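CrataBL (PDB 4IHZ) inhibits factor Xa and, less strongly, trypsin, and also acts as a lectin that binds glucose and N-acetylglucosamine and agglutinates erythrocytes. Local coordinates at residues 10-15 and 38-43; 84-89 and 147-152. All coordinates share one frame; numbering follows the deposited sequence.

Contact 1 (10-15 and 38-43)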
loop_
_atom_site.group_PDB
_atom_site.type_symbol
_atom_site.label_atom_id
_atom_site.label_comp_id
_atom_site.label_asym_id
_atom_site.label_seq_id
_atom_site.Cartn_x
_atom_site.Cartn_y
_atom_site.Cartn_z
ATOM N N ILE A 10 5.736 8.229 17.354
ATOM C CA ILE A 10 5.525 7.362 18.512
ATOM C C ILE A 10 6.877 7.164 19.190
ATOM O O ILE A 10 7.852 6.723 18.570
ATOM C CB ILE A 10 4.951 5.990 18.087
ATOM C CG1 ILE A 10 3.599 6.177 17.381
ATOM C CG2 ILE A 10 4.858 5.070 19.360
ATOM C CD1 ILE A 10 3.152 4.900 16.666
ATOM N N LEU A 11 6.957 7.521 20.471
ATOM C CA LEU A 11 8.230 7.415 21.175
ATOM C C LEU A 11 8.009 6.714 22.497
ATOM O O LEU A 11 6.961 6.907 23.112
ATOM C CB LEU A 11 8.798 8.817 21.427
ATOM C CG LEU A 11 9.248 9.488 20.118
ATOM C CD1 LEU A 11 9.272 10.967 20.318
ATOM C CD2 LEU A 11 10.662 8.967 19.744
ATOM N N PRO A 12 8.983 5.902 22.954
ATOM C CA PRO A 12 8.882 5.413 24.333
ATOM C C PRO A 12 8.767 6.586 25.303
ATOM O O PRO A 12 9.323 7.662 25.082
ATOM C CB PRO A 12 10.216 4.693 24.540
ATOM C CG PRO A 12 10.733 4.413 23.102
ATOM C CD PRO A 12 10.310 5.628 22.378
ATOM N N SER A 13 8.018 6.361 26.381
ATOM C CA SER A 13 7.776 7.420 27.341
ATOM C C SER A 13 9.047 7.977 27.942
ATOM O O SER A 13 9.068 9.155 28.294
ATOM C CB SER A 13 6.823 6.916 28.413
ATOM O OG SER A 13 5.533 6.944 27.838
ATOM N N THR A 14 10.082 7.141 28.080
ATOM C CA THR A 14 11.333 7.601 28.679
ATOM C C THR A 14 12.593 7.474 27.812
ATOM O O THR A 14 13.712 7.338 28.354
ATOM C CB THR A 14 11.601 6.932 30.028
ATOM O OG1 THR A 14 11.820 5.532 29.826
ATOM C CG2 THR A 14 10.421 7.152 30.990
ATOM N N SER A 15 12.419 7.548 26.489
ATOM C CA SER A 15 13.532 7.326 25.548
ATOM C C SER A 15 13.309 8.196 24.316
ATOM O O SER A 15 12.170 8.566 24.028
ATOM C CB SER A 15 13.512 5.852 25.118
ATOM O OG SER A 15 14.251 5.621 23.961
ATOM N N ILE A 38 8.010 -2.977 12.341
ATOM C CA ILE A 38 8.232 -1.606 12.790
ATOM C C ILE A 38 9.338 -1.737 13.836
ATOM O O ILE A 38 9.117 -2.332 14.910
ATOM C CB ILE A 38 6.954 -1.029 13.474
ATOM C CG1 ILE A 38 5.750 -0.997 12.512
ATOM C CG2 ILE A 38 7.237 0.379 14.059
ATOM C CD1 ILE A 38 5.992 -0.180 11.270
ATOM N N THR A 39 10.522 -1.216 13.529
ATOM C CA THR A 39 11.683 -1.448 14.385
ATOM C C THR A 39 12.189 -0.166 15.016
ATOM O O THR A 39 11.974 0.936 14.494
ATOM C CB THR A 39 12.843 -2.151 13.655
ATOM O OG1 THR A 39 13.196 -1.385 12.503
ATOM C CG2 THR A 39 12.401 -3.588 13.234
ATOM N N GLN A 40 12.897 -0.303 16.120
ATOM C CA GLN A 40 13.339 0.822 16.881
ATOM C C GLN A 40 14.696 1.333 16.410
ATOM O O GLN A 40 15.616 0.554 16.151
ATOM C CB GLN A 40 13.394 0.425 18.366
ATOM C CG GLN A 40 13.556 1.642 19.276
ATOM C CD GLN A 40 13.467 1.287 20.719
ATOM O OE1 GLN A 40 13.914 0.203 21.148
ATOM N NE2 GLN A 40 12.919 2.197 21.507
ATOM N N LEU A 41 14.814 2.643 16.284
ATOM C CA LEU A 41 16.079 3.235 15.852
ATOM C C LEU A 41 16.904 3.573 17.077
ATOM O O LEU A 41 16.734 4.622 17.689
ATOM C CB LEU A 41 15.772 4.522 15.077
ATOM C CG LEU A 41 14.915 4.383 13.822
ATOM C CD1 LEU A 41 14.804 5.721 13.122
ATOM C CD2 LEU A 41 15.575 3.431 12.884
ATOM N N ARG A 42 17.749 2.621 17.493
ATOM C CA ARG A 42 18.405 2.709 18.805
ATOM C C ARG A 42 19.795 3.317 18.899
ATOM O O ARG A 42 20.132 3.966 19.905
ATOM C CB ARG A 42 18.499 1.300 19.363
ATOM C CG ARG A 42 17.217 0.785 19.853
ATOM C CD ARG A 42 17.501 -0.410 20.696
ATOM N NE ARG A 42 18.040 -1.461 19.859
ATOM C CZ ARG A 42 18.571 -2.566 20.377
ATOM N NH1 ARG A 42 18.624 -2.676 21.724
ATOM N NH2 ARG A 42 19.025 -3.528 19.556
ATOM N N PHE A 43 20.625 3.057 17.892
ATOM C CA PHE A 43 22.050 3.358 18.010
ATOM C C PHE A 43 22.531 4.107 16.779
ATOM O O PHE A 43 22.944 3.478 15.786
ATOM C CB PHE A 43 22.830 2.056 18.179
ATOM C CG PHE A 43 22.418 1.260 19.396
ATOM C CD1 PHE A 43 21.884 -0.014 19.265
ATOM C CD2 PHE A 43 22.564 1.790 20.682
ATOM C CE1 PHE A 43 21.500 -0.746 20.386
ATOM C CE2 PHE A 43 22.177 1.051 21.820
ATOM C CZ PHE A 43 21.655 -0.203 21.679
#
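Pro-12 and Gln-40 approach each other from opposite directions, the pyrrolidine ring of the one meeting the amide of the other. The touching atoms are Pro-12 CG and Gln-40 NE2, 3.5 Å apart, a van der Waals contact in which the ring offers carbon alone. Proline, with no N-H to donate, suits the end of the strand, and its carbonyl O still accepts a bond from Arg-159 NE. Gln-40 reaches so far because its CG stands opposite the backbone N (chi1 -167°) and the chain runs on extended (chi2 174°), carrying the amide well clear of strand 38-40. A long side chain ending in both a donor and an acceptor suits this place: NE2 gives a hydrogen bond to Ala-17 O, while OE1 receives one from Arg-147 NH2. Held at both ends, the amide is probably fixed in its rotation, and each of its two polar atoms has a hydrogen-bonding partner although the residue is buried.

Ser-15 OG lies 4.4 Å from Gln-40 NE2, a looser contact; that hydroxyl is hydrogen-bonded to Ala-17 N. A type I beta turn runs from Pro-12 to Ser-15, its closing bond, Ser-15 N to Pro-12 O, weak at 3.4 Å. Phe-19 packs against both Pro-12 and Gln-40. A turn leaving the first strand and meeting a later strand through side chains alone fits the loop-rich beta-trefoil of the Kunitz-type (I3) inhibitors.

Contact 2 (84-89 and 147-152); sequences KIWTVK and RYLAPR
Within the beta-trefoil, this contact lies in the largely buried apolar interior, with Val-88 nearer the surface; here the segment leading into strand 87-91 meets strand 148-151 through side chains alone. Between residues 86-88 and 149-151 the two backbones run 52° apart, and no hydrogen bond joins the segments. Two separate apolar pairs do the work.

In the first, Trp-86 and Leu-149 cross at a slant. The benzene part of the indole brings CZ3 to 4.1 Å from Leu-149 CD1, and the methyl sits oblique to the ring. In both residues CG lies opposite the carbonyl carbon (chi1 -67° in Trp-86 and -64° in Leu-149); with CB of each residue already pointing at the other segment, this places the indole and the leucine methyl where they meet. Tryptophan suits this place because its large hydrocarbon surface packs on Leu-149, Ile-38 and Val-99 while its one polar atom, NE1, is hydrogen-bonded to Thr-73 OG1. Ile-38 also touches Leu-149, and Ile-138 of strand 134-139 packs on Leu-149, extending the cluster.

The second pair, Val-88 and Pro-151, meets tip to tip. Here branching at CB serves valine well, for it presents two methyl groups to a single ring carbon. Pro-151 is the centre of an inverse gamma turn, and its rigid ring is apolar along the side that reaches Val-88. Its CG is equally distant from both methyls, 3.8 Å from Val-88 CG1 and 3.8 Å from Val-88 CG2.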
loop_
_atom_site.group_PDB
_atom_site.type_symbol
_atom_site.label_atom_id
_atom_site.label_comp_id
_atom_site.label_asym_id
_atom_site.label_seq_id
_atom_site.Cartn_x
_atom_site.Cartn_y
_atom_site.Cartn_z
ATOM N N LYS A 84 1.239 1.370 3.419
ATOM C CA LYS A 84 1.872 1.924 4.633
ATOM C C LYS A 84 1.036 1.700 5.887
ATOM O O LYS A 84 1.376 2.219 6.960
ATOM C CB LYS A 84 2.037 3.428 4.425
ATOM C CG LYS A 84 2.906 3.792 3.214
ATOM C CD LYS A 84 2.815 5.257 2.955
ATOM C CE LYS A 84 3.608 5.645 1.701
ATOM N NZ LYS A 84 3.194 7.015 1.438
ATOM N N ILE A 85 -0.056 0.956 5.746
ATOM C CA ILE A 85 -1.037 0.844 6.819
ATOM C C ILE A 85 -0.615 -0.284 7.763
ATOM O O ILE A 85 -0.240 -1.360 7.343
ATOM C CB ILE A 85 -2.407 0.579 6.200
ATOM C CG1 ILE A 85 -2.804 1.778 5.315
ATOM C CG2 ILE A 85 -3.496 0.292 7.325
ATOM C CD1 ILE A 85 -3.826 1.435 4.249
ATOM N N TRP A 86 -0.682 -0.009 9.070
ATOM C CA TRP A 86 -0.271 -1.017 10.041
ATOM C C TRP A 86 -1.287 -2.137 10.235
ATOM O O TRP A 86 -2.498 -1.935 10.135
ATOM C CB TRP A 86 -0.021 -0.332 11.368
ATOM C CG TRP A 86 1.175 0.600 11.350
ATOM C CD1 TRP A 86 1.771 1.247 10.253
ATOM C CD2 TRP A 86 1.954 0.970 12.494
ATOM N NE1 TRP A 86 2.886 1.972 10.690
ATOM C CE2 TRP A 86 2.979 1.833 12.052
ATOM C CE3 TRP A 86 1.862 0.657 13.874
ATOM C CZ2 TRP A 86 3.952 2.371 12.931
ATOM C CZ3 TRP A 86 2.802 1.214 14.739
ATOM C CH2 TRP A 86 3.827 2.063 14.267
ATOM N N THR A 87 -0.781 -3.321 10.532
ATOM C CA THR A 87 -1.633 -4.470 10.784
ATOM C C THR A 87 -0.804 -5.403 11.669
ATOM O O THR A 87 0.266 -5.016 12.187
ATOM C CB THR A 87 -2.043 -5.157 9.458
ATOM O OG1 THR A 87 -2.942 -6.230 9.717
ATOM C CG2 THR A 87 -0.840 -5.666 8.652
ATOM N N VAL A 88 -1.298 -6.617 11.875
ATOM C CA VAL A 88 -0.535 -7.611 12.611
ATOM C C VAL A 88 -0.463 -8.881 11.804
ATOM O O VAL A 88 -1.424 -9.244 11.159
ATOM C CB VAL A 88 -1.193 -7.879 14.009
ATOM C CG1 VAL A 88 -0.703 -9.215 14.661
ATOM C CG2 VAL A 88 -0.957 -6.682 14.903
ATOM N N LYS A 89 0.695 -9.537 11.818
ATOM C CA LYS A 89 0.882 -10.792 11.098
ATOM C C LYS A 89 1.541 -11.793 12.013
ATOM O O LYS A 89 2.208 -11.410 12.972
ATOM C CB LYS A 89 1.740 -10.611 9.842
ATOM C CG LYS A 89 1.109 -9.645 8.803
ATOM C CD LYS A 89 1.955 -9.562 7.549
ATOM C CE LYS A 89 1.383 -8.591 6.534
ATOM N NZ LYS A 89 2.123 -8.710 5.229
ATOM N N ARG A 147 15.057 -4.360 17.578
ATOM C CA ARG A 147 13.846 -4.495 18.373
ATOM C C ARG A 147 12.661 -4.106 17.569
ATOM O O ARG A 147 12.723 -3.121 16.811
ATOM C CB ARG A 147 13.936 -3.636 19.621
ATOM C CG ARG A 147 15.247 -3.910 20.368
ATOM C CD ARG A 147 15.123 -3.729 21.842
ATOM N NE ARG A 147 14.633 -2.415 22.223
ATOM C CZ ARG A 147 14.479 -2.040 23.486
ATOM N NH1 ARG A 147 14.821 -2.879 24.471
ATOM N NH2 ARG A 147 14.026 -0.840 23.777
ATOM N N TYR A 148 11.573 -4.840 17.711
ATOM C CA TYR A 148 10.392 -4.621 16.855
ATOM C C TYR A 148 9.148 -4.594 17.710
ATOM O O TYR A 148 9.122 -5.136 18.814
ATOM C CB TYR A 148 10.293 -5.722 15.784
ATOM C CG TYR A 148 10.236 -7.116 16.349
ATOM C CD1 TYR A 148 9.000 -7.689 16.663
ATOM C CD2 TYR A 148 11.394 -7.839 16.553
ATOM C CE1 TYR A 148 8.942 -8.985 17.200
ATOM C CE2 TYR A 148 11.337 -9.111 17.087
ATOM C CZ TYR A 148 10.105 -9.672 17.367
ATOM O OH TYR A 148 10.029 -10.936 17.899
ATOM N N LEU A 149 8.108 -3.961 17.204
ATOM C CA LEU A 149 6.812 -3.886 17.897
ATOM C C LEU A 149 5.984 -5.153 17.664
ATOM O O LEU A 149 5.973 -5.700 16.572
ATOM C CB LEU A 149 6.043 -2.637 17.448
ATOM C CG LEU A 149 6.662 -1.291 17.771
ATOM C CD1 LEU A 149 5.658 -0.283 17.248
ATOM C CD2 LEU A 149 6.879 -1.123 19.289
ATOM N N ALA A 150 5.342 -5.635 18.734
ATOM C CA ALA A 150 4.556 -6.879 18.662
ATOM C C ALA A 150 3.436 -6.840 19.686
ATOM O O ALA A 150 3.609 -6.341 20.796
ATOM C CB ALA A 150 5.445 -8.042 18.917
ATOM N N PRO A 151 2.277 -7.402 19.330
ATOM C CA PRO A 151 1.147 -7.363 20.280
ATOM C C PRO A 151 1.168 -8.583 21.191
ATOM O O PRO A 151 0.500 -9.588 20.939
ATOM C CB PRO A 151 -0.077 -7.358 19.353
ATOM C CG PRO A 151 0.377 -8.150 18.152
ATOM C CD PRO A 151 1.874 -7.881 17.996
ATOM N N ARG A 152 1.953 -8.491 22.261
ATOM C CA ARG A 152 2.140 -9.656 23.123
ATOM C C ARG A 152 1.830 -9.365 24.568
ATOM O O ARG A 152 2.416 -10.007 25.480
ATOM C CB ARG A 152 3.545 -10.224 22.942
ATOM C CG ARG A 152 3.762 -10.695 21.526
ATOM C CD ARG A 152 5.004 -11.520 21.307
ATOM N NE ARG A 152 5.260 -11.634 19.874
ATOM C CZ ARG A 152 6.408 -12.038 19.341
ATOM N NH1 ARG A 152 7.427 -12.419 20.121
ATOM N NH2 ARG A 152 6.538 -12.070 18.023
#

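From the N terminus, strand 8-12 pairs with the late strand 158-162 before the chain turns at Pro-12 to Ser-15. Contact 1 then closes the first loop, across 22 residues that include strand 19-21 and helix 22-26. Only after it has closed does contact 2 open, at residue 84, and close a longer loop at 147-152, so the two stand in series and neither nest nor cross. Their centres lie 14 Å apart, yet they meet where strand 38-40 runs beside strand 148-151: Ile-38 O and Leu-149 N are 3.0 Å apart, a probable hydrogen bond. The early, middle and late parts of the trefoil are thereby tied together.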